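Local atomic coordinates of formiminoglutamase (Trypanosoma cruzi, PDB entry 4MYN), a protein that catalyses the manganese-dependent hydrolysis of N-formimino-L-glutamate to L-glutamate and formamide, as an arginase-like metalloenzyme of the ureohydrolase family. Residues A[148-153]-A[163-168]; A[120-125]-A[232-237]; A[52-57]-A[283-288]; A[43-48]-A[157-162]. The protein carries 2 engineered substitutions. All coordinates share one frame; numbering follows the deposited sequence.

Interaction 1: residues A[148-153]-A[163-168]; sequences HLDVRP and GTPFRQ. With MN (manganese (II) ion), chain C; MN (manganese (II) ion), chain B.
The aromatic ring of Phe-166 presents its edge to Asp-150, whose CB lies in the ring plane, 3.8 Å from Phe-166 CD2. Over one face of the Arg-167 guanidinium sits Pro-153 CG, offset toward the rim, while the carbonyl of Val-151 comes in at the edge. Here Arg-167 NH1 donates to Val-151 O at 2.6 Å, nearly in line with the carbonyl and only 4° out of the guanidinium plane. The chain reaches that far because Arg-167 CG stands anti to the backbone N (chi1 -172°) and the chain runs extended to NE; a cation-pi contact with Tyr-197 adds a further hold on this charge.

Backbone bonds also join a metal-binding loop to the start of helix 165-170. Phe-166 N donates to Asp-150 O at 3.2 Å, and Arg-152 N makes a weak bond to Gly-163 O. The loop follows strand 141-145 and carries the Asp-X-His-X-Asp sequence of the arginase family, formed by Asp-146, His-148 and Asp-150. Asp-150 OD2 binds one manganese at 2.2 Å; Asp-150 OD1 accepts a hydrogen bond from the water that bridges the two manganese ions. His-148 ND1 holds the second manganese, also at 2.2 Å, its NE2 hydrogen-bonded to Gln-189 OE1. Arg-152 meets Gly-163 O with its CB and CG, then sends its guanidinium to Asp-15 of the second subunit in a salt bridge. The methyl CG2 of Thr-164 lies 3.2 Å from Arg-152 O, a buried carbonyl oxygen with no hydrogen-bond partner in the model.

Interaction 2: residues A[120-125]-A[232-237]; sequences GGHDQS and FFSFDV. Engineered in segment 120-125: His-122 (natural residue Asn). With MN (manganese (II) ion), chain B; MN (manganese (II) ion), chain C.
His-122 and Asp-236 meet through a metal ion. His-122, engineered in place of the natural Asn, binds one manganese through ND1 at 2.2 Å, and Asp-236 OD2 binds the same ion while also reaching the second, again at 2.2 Å, so that one carboxylate oxygen bridges the pair. His-122 ND1 and Asp-236 OD2 are 3.5 Å apart as fellow ligands, with ring and carboxylate planes turned 77° from each other. Two waters join the coordination, one of them shared by both ions.

Hydrogen bonding fixes the other side of the imidazole. With CG trans to the main-chain nitrogen (chi1 -151°), the ring extends toward strand 231-236, and His-122 NE2 donates to Ser-234 OG at 3.0 Å. The bond is almost straight (172°) and lies in the ring plane, which together with the metal bond restricts rotation of the ring. Ser-234 is thus a second-shell residue, itself positioned by Asp-278, which also bonds Ser-125 OG.

Van der Waals contact is made by Phe-232, whose CE2 edge meets Ser-125 O at 3.6 Å. Ser-234, two residues along the strand and pointing to the same side, covers part of one ring face with its CB.

Asp-146 and Asp-150 complete the first manganese site, and Asp-146, His-148 and Asp-238 the second. Ligands at or just after the C-terminal ends of parallel strands, here 114-119, 141-145 and 231-236, make the binuclear manganese centre characteristic of the arginase/deacetylase fold.

Interaction 3: residues A[52-57]-A[283-288]; sequences AKKGPA and NPLVEE
Lys-54 sets CG opposite its carbonyl carbon (chi1 -51°) and bends at chi2 and chi4, which brings NZ round to Leu-285; its CB, fixed by the backbone, rests against the ring of Pro-284. Lys-54 CB lies 3.8 Å from Pro-284 CG, and Lys-54 NZ ends 4.3 Å from Leu-285 CD2, beside the isobutyl group. The proline ring fits against the backbone as well. Pro-284 CG lies 3.5 Å from Lys-54 O, and Pro-284 CD faces Gly-55 N, an amide already bonded to Ala-52 O within its own segment.

Asn-283 approaches from the other end of the contact. A chi1 of -168° points its amide away from its own N and brings it alongside the backbone of Ala-52, with Asn-283 ND2 3.7 Å from Ala-52 N. The amide group is busy elsewhere: OD1 takes weak hydrogen bonds from Leu-285 N and Val-286 N, the first closing an Asx turn, and ND2 donates to Ala-50 O. Further along, Glu-287 OE2 accepts from Tyr-289 N and Arg-290 N as the chain turns into helix 290-306.

The contact therefore joins the entrance of helix 55-63 to the loop between strand 274-280 and that final helix. No hydrogen bond crosses directly between the two segments, so the direct contact is one of van der Waals fit, while Asn-283 OD1 is used within its own turn; the bond to Ala-50 ties Asn-283 to the chain just ahead of its packing partner.

Interaction 4: residues A[43-48]-A[157-162]; sequences CVRNGG and DGRVHS
Cys-43 and Ser-162 approach with their CA atoms 4.8 Å apart where helix 41-45 ends in a Schellman motif, Gly-47 with its positive phi turning the chain so that Gly-48 N reaches Cys-43 O. Asn-46, just past the helix, donates from ND2 to Ser-162 OG at 3.2 Å, the oxygen tilted 15° from the amide plane. The same amide lies nearly parallel to the His-161 ring, 11° between planes, with Asn-46 CG 3.4 Å from His-161 ND1. That ring is held on both nitrogens, ND1 with Gly-163 N and NE2 with Pro-153 O.

Arg-45 packs its CB against His-161 CB at 3.6 Å, then bends at chi2 and chi3 to lay one guanidinium face over Val-160 O and Arg-159 CB. The Val-160 carbonyl sits above the plane and makes no hydrogen bond there. The Arg-159 guanidinium stands 80° to that of Arg-45, Arg-45 NE and Arg-159 NH1 being 4.3 Å apart. Since Arg-45 NH2 forms a salt bridge with Glu-95, the cost of bringing two like charges together is probably eased by that carboxylate.

Overall arrangement
From the N terminus, residues 43-48 open interaction 4 and 52-57 open interaction 3. Next come 120-125, then 148-153, which meets 163-168 after a short excursion. Residues 157-162, inside that excursion, close interaction 4, which therefore crosses the other three. Interaction 2 closes at 232-237 and interaction 3 at 283-288, so interaction 1 lies within the span of interaction 2, and that within interaction 3. Interactions 1 and 2 share both manganese ions; 2 and 3 meet where Gly-120 N probably bonds to Ala-52 O. Together they link strand 231-236 with the segments following strands 32-37, 114-119, 141-145 and 274-280; interaction 4 lies beside the metals and 3 farther out.

Interaction 1: residues A[148-153]-A[163-168]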
# COMPACT_ATOMS: atom_id res chain seq x y z
N HIS A 148 10.31 -4.93 -15.72
CA HIS A 148 10.46 -5.65 -17.00
C HIS A 148 11.86 -5.47 -17.60
O HIS A 148 12.52 -4.51 -17.30
CB HIS A 148 9.42 -5.15 -17.99
CG HIS A 148 8.07 -4.96 -17.39
ND1 HIS A 148 7.61 -3.73 -16.96
CD2 HIS A 148 7.08 -5.85 -17.12
CE1 HIS A 148 6.39 -3.87 -16.46
NE2 HIS A 148 6.05 -5.15 -16.54
N LEU A 149 12.29 -6.38 -18.49
CA LEU A 149 13.64 -6.27 -19.05
C LEU A 149 13.73 -5.31 -20.24
O LEU A 149 14.77 -4.66 -20.48
CB LEU A 149 14.16 -7.65 -19.48
CG LEU A 149 14.43 -8.70 -18.41
CD1 LEU A 149 15.16 -9.87 -19.05
CD2 LEU A 149 15.25 -8.12 -17.28
N ASP A 150 12.63 -5.21 -20.99
CA ASP A 150 12.54 -4.26 -22.10
C ASP A 150 13.60 -4.51 -23.17
O ASP A 150 14.22 -3.56 -23.66
CB ASP A 150 12.63 -2.82 -21.58
CG ASP A 150 11.33 -2.35 -20.95
OD1 ASP A 150 10.53 -3.22 -20.53
OD2 ASP A 150 11.13 -1.12 -20.88
N VAL A 151 13.79 -5.78 -23.50
CA VAL A 151 14.66 -6.17 -24.60
C VAL A 151 13.84 -6.93 -25.63
O VAL A 151 14.37 -7.73 -26.42
CB VAL A 151 15.88 -7.00 -24.15
CG1 VAL A 151 16.75 -6.19 -23.20
CG2 VAL A 151 15.45 -8.33 -23.52
N ARG A 152 12.54 -6.67 -25.62
CA ARG A 152 11.63 -7.26 -26.58
C ARG A 152 12.05 -6.93 -28.00
O ARG A 152 12.56 -5.84 -28.28
CB ARG A 152 10.20 -6.76 -26.36
CG ARG A 152 9.67 -7.00 -24.95
CD ARG A 152 8.17 -7.21 -24.97
NE ARG A 152 7.66 -7.56 -23.65
CZ ARG A 152 7.41 -8.81 -23.24
NH1 ARG A 152 7.61 -9.84 -24.06
NH2 ARG A 152 6.95 -9.02 -22.01
N PRO A 153 11.83 -7.88 -28.92
CA PRO A 153 12.01 -7.58 -30.35
C PRO A 153 11.05 -6.48 -30.82
O PRO A 153 9.99 -6.28 -30.21
CB PRO A 153 11.66 -8.91 -31.03
CG PRO A 153 11.92 -9.96 -29.97
CD PRO A 153 11.55 -9.30 -28.67
N GLY A 163 8.93 -1.49 -25.12
CA GLY A 163 9.59 -2.70 -24.67
C GLY A 163 10.88 -3.04 -25.39
O GLY A 163 11.48 -4.08 -25.11
N THR A 164 11.32 -2.18 -26.30
CA THR A 164 12.55 -2.45 -27.05
C THR A 164 13.79 -1.62 -26.72
O THR A 164 14.86 -1.91 -27.24
CB THR A 164 12.32 -2.29 -28.56
OG1 THR A 164 12.08 -0.91 -28.87
CG2 THR A 164 11.12 -3.13 -29.00
N PRO A 165 13.68 -0.60 -25.85
CA PRO A 165 14.78 0.38 -25.78
C PRO A 165 16.15 -0.20 -25.45
O PRO A 165 17.17 0.33 -25.91
CB PRO A 165 14.36 1.33 -24.65
CG PRO A 165 12.99 0.93 -24.24
CD PRO A 165 12.71 -0.43 -24.75
N PHE A 166 16.19 -1.26 -24.65
CA PHE A 166 17.48 -1.80 -24.24
C PHE A 166 17.98 -2.91 -25.14
O PHE A 166 19.12 -3.33 -25.05
CB PHE A 166 17.47 -2.16 -22.75
CG PHE A 166 17.15 -0.98 -21.89
CD1 PHE A 166 18.12 -0.03 -21.60
CD2 PHE A 166 15.85 -0.75 -21.47
CE1 PHE A 166 17.81 1.09 -20.86
CE2 PHE A 166 15.54 0.38 -20.73
CZ PHE A 166 16.52 1.29 -20.41
N ARG A 167 17.12 -3.35 -26.05
CA ARG A 167 17.57 -4.23 -27.12
C ARG A 167 18.39 -3.38 -28.08
O ARG A 167 19.44 -3.81 -28.55
CB ARG A 167 16.39 -4.89 -27.84
CG ARG A 167 16.80 -5.96 -28.85
CD ARG A 167 15.63 -6.89 -29.18
NE ARG A 167 16.08 -8.12 -29.82
CZ ARG A 167 16.03 -9.33 -29.25
NH1 ARG A 167 15.53 -9.47 -28.03
NH2 ARG A 167 16.46 -10.39 -29.91
N GLN A 168 17.92 -2.17 -28.37
CA GLN A 168 18.64 -1.33 -29.32
C GLN A 168 19.89 -0.67 -28.73
O GLN A 168 20.79 -0.27 -29.47
CB GLN A 168 17.72 -0.34 -30.06
CG GLN A 168 16.85 0.55 -29.21
CD GLN A 168 15.71 1.19 -29.99
OE1 GLN A 168 14.53 0.93 -29.72
NE2 GLN A 168 16.04 2.04 -30.96
MN MN C . 8.32 -1.65 -16.97
MN MN B . 10.17 -0.17 -19.09
O HOH W 1 8.50 -1.74 -19.15
O HOH W 2 8.34 0.21 -20.52

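Interaction 2: residues A[120-125]-A[232-237]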
# COMPACT_ATOMS: atom_id res chain seq x y z
N GLY A 120 5.73 10.01 -20.35
CA GLY A 120 6.04 9.43 -21.64
C GLY A 120 6.47 7.97 -21.50
O GLY A 120 6.88 7.54 -20.43
N GLY A 121 6.39 7.23 -22.60
CA GLY A 121 6.74 5.82 -22.64
C GLY A 121 8.23 5.57 -22.53
O GLY A 121 9.03 6.44 -22.85
N HIS A 122 8.60 4.36 -22.13
CA HIS A 122 10.00 4.02 -21.90
C HIS A 122 10.83 3.94 -23.17
O HIS A 122 12.06 3.86 -23.11
CB HIS A 122 10.11 2.69 -21.14
CG HIS A 122 11.34 2.59 -20.28
ND1 HIS A 122 11.56 1.54 -19.42
CD2 HIS A 122 12.41 3.41 -20.16
CE1 HIS A 122 12.72 1.71 -18.80
NE2 HIS A 122 13.24 2.84 -19.23
N ASP A 123 10.17 3.96 -24.33
CA ASP A 123 10.91 4.00 -25.60
C ASP A 123 11.89 5.18 -25.68
O ASP A 123 12.86 5.13 -26.45
CB ASP A 123 9.97 3.99 -26.81
CG ASP A 123 8.79 4.94 -26.66
OD1 ASP A 123 7.89 4.66 -25.82
OD2 ASP A 123 8.76 5.96 -27.40
N GLN A 124 11.65 6.23 -24.89
CA GLN A 124 12.54 7.38 -24.83
C GLN A 124 13.97 7.01 -24.44
O GLN A 124 14.91 7.76 -24.72
CB GLN A 124 12.01 8.46 -23.86
CG GLN A 124 11.89 8.01 -22.38
CD GLN A 124 11.98 9.17 -21.41
OE1 GLN A 124 12.62 10.18 -21.70
NE2 GLN A 124 11.36 9.03 -20.23
N SER A 125 14.14 5.86 -23.79
CA SER A 125 15.45 5.47 -23.30
C SER A 125 16.43 5.10 -24.41
O SER A 125 17.65 5.15 -24.20
CB SER A 125 15.34 4.36 -22.27
OG SER A 125 14.68 4.87 -21.13
N PHE A 232 23.92 6.24 -17.12
CA PHE A 232 22.56 6.64 -17.43
C PHE A 232 21.62 5.91 -16.46
O PHE A 232 21.54 4.68 -16.46
CB PHE A 232 22.28 6.21 -18.89
CG PHE A 232 20.85 6.33 -19.33
CD1 PHE A 232 19.94 7.14 -18.66
CD2 PHE A 232 20.42 5.63 -20.45
CE1 PHE A 232 18.61 7.24 -19.10
CE2 PHE A 232 19.10 5.72 -20.90
CZ PHE A 232 18.20 6.52 -20.23
N PHE A 233 20.93 6.69 -15.62
CA PHE A 233 20.02 6.16 -14.60
C PHE A 233 18.61 6.22 -15.17
O PHE A 233 18.00 7.29 -15.21
CB PHE A 233 20.11 7.03 -13.36
CG PHE A 233 19.35 6.51 -12.17
CD1 PHE A 233 19.58 5.23 -11.68
CD2 PHE A 233 18.45 7.33 -11.50
CE1 PHE A 233 18.88 4.75 -10.56
CE2 PHE A 233 17.76 6.86 -10.38
CZ PHE A 233 17.98 5.58 -9.92
N SER A 234 18.10 5.07 -15.62
CA SER A 234 16.82 5.01 -16.32
C SER A 234 15.79 4.36 -15.42
O SER A 234 15.93 3.19 -15.05
CB SER A 234 16.96 4.21 -17.62
OG SER A 234 15.75 4.24 -18.38
N PHE A 235 14.75 5.11 -15.08
CA PHE A 235 13.79 4.65 -14.08
C PHE A 235 12.41 4.48 -14.71
O PHE A 235 11.80 5.44 -15.15
CB PHE A 235 13.72 5.67 -12.92
CG PHE A 235 13.45 5.03 -11.56
CD1 PHE A 235 12.37 4.17 -11.38
CD2 PHE A 235 14.26 5.32 -10.46
CE1 PHE A 235 12.11 3.60 -10.11
CE2 PHE A 235 14.00 4.75 -9.21
CZ PHE A 235 12.92 3.89 -9.04
N ASP A 236 11.93 3.25 -14.73
CA ASP A 236 10.55 2.96 -15.15
C ASP A 236 9.73 2.85 -13.87
O ASP A 236 9.99 1.97 -13.08
CB ASP A 236 10.51 1.62 -15.84
CG ASP A 236 9.14 1.27 -16.37
OD1 ASP A 236 8.13 1.86 -15.94
OD2 ASP A 236 9.08 0.40 -17.24
N VAL A 237 8.78 3.76 -13.68
CA VAL A 237 8.07 3.83 -12.41
C VAL A 237 7.15 2.62 -12.16
O VAL A 237 6.62 2.45 -11.04
CB VAL A 237 7.31 5.17 -12.19
CG1 VAL A 237 8.29 6.33 -12.03
CG2 VAL A 237 6.28 5.43 -13.28
MN MN B . 10.17 -0.17 -19.09
MN MN C . 8.32 -1.65 -16.97
O HOH W 1 8.50 -1.74 -19.15
O HOH W 2 8.34 0.21 -20.52

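Interaction 3: residues A[52-57]-A[283-288]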
# COMPACT_ATOMS: atom_id res chain seq x y z
N ALA A 52 0.42 7.65 -20.90
CA ALA A 52 1.72 8.17 -20.44
C ALA A 52 2.12 9.48 -21.11
O ALA A 52 2.96 10.21 -20.59
CB ALA A 52 2.81 7.11 -20.57
N LYS A 53 1.52 9.79 -22.25
CA LYS A 53 1.79 11.07 -22.88
C LYS A 53 1.37 12.27 -22.01
O LYS A 53 1.82 13.38 -22.25
CB LYS A 53 1.19 11.17 -24.29
CG LYS A 53 -0.31 11.20 -24.35
CD LYS A 53 -0.77 11.40 -25.79
CE LYS A 53 -2.18 10.90 -26.01
NZ LYS A 53 -2.55 10.95 -27.46
N LYS A 54 0.52 12.03 -21.00
CA LYS A 54 0.09 13.07 -20.07
C LYS A 54 1.03 13.18 -18.86
O LYS A 54 0.85 14.05 -18.01
CB LYS A 54 -1.32 12.78 -19.56
CG LYS A 54 -2.33 12.50 -20.67
CD LYS A 54 -2.54 13.72 -21.55
CE LYS A 54 -3.37 13.40 -22.80
NZ LYS A 54 -4.74 12.91 -22.47
N GLY A 55 2.01 12.29 -18.78
CA GLY A 55 2.99 12.29 -17.70
C GLY A 55 3.69 13.63 -17.46
O GLY A 55 3.71 14.13 -16.35
N PRO A 56 4.26 14.21 -18.52
CA PRO A 56 5.00 15.48 -18.37
C PRO A 56 4.12 16.60 -17.81
O PRO A 56 4.56 17.35 -16.96
CB PRO A 56 5.45 15.78 -19.81
CG PRO A 56 5.59 14.43 -20.42
CD PRO A 56 4.46 13.61 -19.86
N ALA A 57 2.87 16.69 -18.27
CA ALA A 57 1.95 17.70 -17.78
C ALA A 57 1.61 17.48 -16.30
O ALA A 57 1.60 18.43 -15.51
CB ALA A 57 0.69 17.71 -18.61
N ASN A 283 1.46 7.44 -15.87
CA ASN A 283 0.21 7.42 -16.63
C ASN A 283 -0.95 8.01 -15.83
O ASN A 283 -1.64 7.28 -15.10
CB ASN A 283 -0.11 5.97 -17.06
CG ASN A 283 -1.22 5.90 -18.09
OD1 ASN A 283 -2.12 6.73 -18.08
ND2 ASN A 283 -1.15 4.92 -18.99
N PRO A 284 -1.16 9.33 -15.94
CA PRO A 284 -2.20 10.05 -15.20
C PRO A 284 -3.62 9.58 -15.54
O PRO A 284 -4.55 9.78 -14.75
CB PRO A 284 -1.99 11.50 -15.63
CG PRO A 284 -0.55 11.58 -16.04
CD PRO A 284 -0.29 10.24 -16.70
N LEU A 285 -3.78 8.95 -16.71
CA LEU A 285 -5.10 8.42 -17.07
C LEU A 285 -5.48 7.24 -16.20
O LEU A 285 -6.67 7.01 -15.95
CB LEU A 285 -5.15 8.01 -18.54
CG LEU A 285 -4.97 9.14 -19.56
CD1 LEU A 285 -5.32 8.62 -20.95
CD2 LEU A 285 -5.84 10.32 -19.19
N VAL A 286 -4.48 6.49 -15.73
CA VAL A 286 -4.73 5.36 -14.84
C VAL A 286 -4.97 5.85 -13.41
O VAL A 286 -5.93 5.44 -12.76
CB VAL A 286 -3.57 4.32 -14.88
CG1 VAL A 286 -3.77 3.25 -13.83
CG2 VAL A 286 -3.44 3.72 -16.28
N GLU A 287 -4.10 6.72 -12.90
CA GLU A 287 -4.35 7.40 -11.62
C GLU A 287 -3.63 8.76 -11.63
O GLU A 287 -2.45 8.83 -11.96
CB GLU A 287 -3.91 6.53 -10.43
CG GLU A 287 -4.34 7.07 -9.05
CD GLU A 287 -3.46 8.20 -8.54
OE1 GLU A 287 -2.24 8.18 -8.82
OE2 GLU A 287 -3.98 9.10 -7.82
N GLU A 288 -4.34 9.84 -11.32
CA GLU A 288 -3.83 11.17 -11.67
C GLU A 288 -3.23 12.03 -10.56
O GLU A 288 -2.69 13.10 -10.84
CB GLU A 288 -4.90 11.99 -12.38
CG GLU A 288 -6.06 12.41 -11.51
CD GLU A 288 -7.06 13.30 -12.25
OE1 GLU A 288 -8.27 13.01 -12.20
OE2 GLU A 288 -6.62 14.30 -12.87

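Interaction 4: residues A[43-48]-A[157-162]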
# COMPACT_ATOMS: atom_id res chain seq x y z
N CYS A 43 4.20 2.84 -25.92
CA CYS A 43 3.41 2.02 -24.99
C CYS A 43 2.31 1.22 -25.69
O CYS A 43 2.21 -0.01 -25.55
CB CYS A 43 2.75 2.90 -23.92
SG CYS A 43 3.85 3.83 -22.88
N VAL A 44 1.46 1.93 -26.43
CA VAL A 44 0.37 1.29 -27.16
C VAL A 44 0.86 0.17 -28.08
O VAL A 44 0.22 -0.88 -28.18
CB VAL A 44 -0.41 2.32 -28.01
CG1 VAL A 44 -1.53 1.64 -28.78
CG2 VAL A 44 -0.94 3.46 -27.14
N ARG A 45 1.99 0.40 -28.74
CA ARG A 45 2.59 -0.61 -29.62
C ARG A 45 3.02 -1.86 -28.86
O ARG A 45 2.99 -2.96 -29.39
CB ARG A 45 3.79 -0.02 -30.38
CG ARG A 45 3.43 0.59 -31.72
CD ARG A 45 3.67 2.08 -31.74
NE ARG A 45 4.53 2.49 -32.85
CZ ARG A 45 5.81 2.84 -32.72
NH1 ARG A 45 6.38 2.84 -31.53
NH2 ARG A 45 6.51 3.20 -33.79
N ASN A 46 3.44 -1.66 -27.60
CA ASN A 46 3.87 -2.76 -26.74
C ASN A 46 2.68 -3.34 -25.97
O ASN A 46 2.84 -4.00 -24.94
CB ASN A 46 4.95 -2.25 -25.77
CG ASN A 46 5.62 -3.37 -24.99
OD1 ASN A 46 5.78 -4.50 -25.48
ND2 ASN A 46 6.04 -3.07 -23.75
N GLY A 47 1.48 -3.07 -26.49
CA GLY A 47 0.25 -3.59 -25.91
C GLY A 47 -0.19 -2.92 -24.62
O GLY A 47 -1.12 -3.41 -23.96
N GLY A 48 0.44 -1.80 -24.26
CA GLY A 48 0.15 -1.14 -22.99
C GLY A 48 -1.07 -0.22 -22.99
O GLY A 48 -1.62 0.07 -24.05
N ASP A 157 7.05 -5.41 -38.48
CA ASP A 157 7.47 -4.53 -39.57
C ASP A 157 8.52 -3.50 -39.13
O ASP A 157 8.70 -2.47 -39.79
CB ASP A 157 6.26 -3.85 -40.24
CG ASP A 157 5.78 -4.59 -41.50
OD1 ASP A 157 5.20 -5.69 -41.37
OD2 ASP A 157 5.99 -4.06 -42.62
N GLY A 158 9.19 -3.79 -38.02
CA GLY A 158 10.35 -3.01 -37.61
C GLY A 158 10.13 -1.88 -36.61
O GLY A 158 11.09 -1.28 -36.14
N ARG A 159 8.87 -1.59 -36.29
CA ARG A 159 8.56 -0.47 -35.41
C ARG A 159 9.02 -0.71 -33.96
O ARG A 159 8.87 -1.81 -33.43
CB ARG A 159 7.07 -0.16 -35.45
CG ARG A 159 6.57 0.35 -36.79
CD ARG A 159 5.11 0.75 -36.71
NE ARG A 159 4.25 -0.39 -36.40
CZ ARG A 159 2.95 -0.31 -36.15
NH1 ARG A 159 2.35 0.88 -36.15
NH2 ARG A 159 2.25 -1.40 -35.89
N VAL A 160 9.57 0.33 -33.34
CA VAL A 160 10.03 0.25 -31.96
C VAL A 160 8.86 0.45 -30.99
O VAL A 160 7.74 0.75 -31.41
CB VAL A 160 11.14 1.29 -31.67
CG1 VAL A 160 12.35 1.02 -32.56
CG2 VAL A 160 10.62 2.70 -31.89
N HIS A 161 9.10 0.25 -29.70
CA HIS A 161 8.05 0.46 -28.69
C HIS A 161 8.61 0.49 -27.26
O HIS A 161 9.82 0.34 -27.06
CB HIS A 161 6.94 -0.59 -28.80
CG HIS A 161 7.41 -2.01 -28.70
ND1 HIS A 161 7.82 -2.58 -27.52
CD2 HIS A 161 7.52 -2.98 -29.64
CE1 HIS A 161 8.16 -3.84 -27.73
NE2 HIS A 161 8.00 -4.11 -29.01
N SER A 162 7.71 0.66 -26.29
CA SER A 162 8.10 0.80 -24.88
C SER A 162 8.84 -0.42 -24.33
O SER A 162 9.34 -0.40 -23.21
CB SER A 162 6.88 1.16 -24.00
OG SER A 162 5.91 0.12 -23.95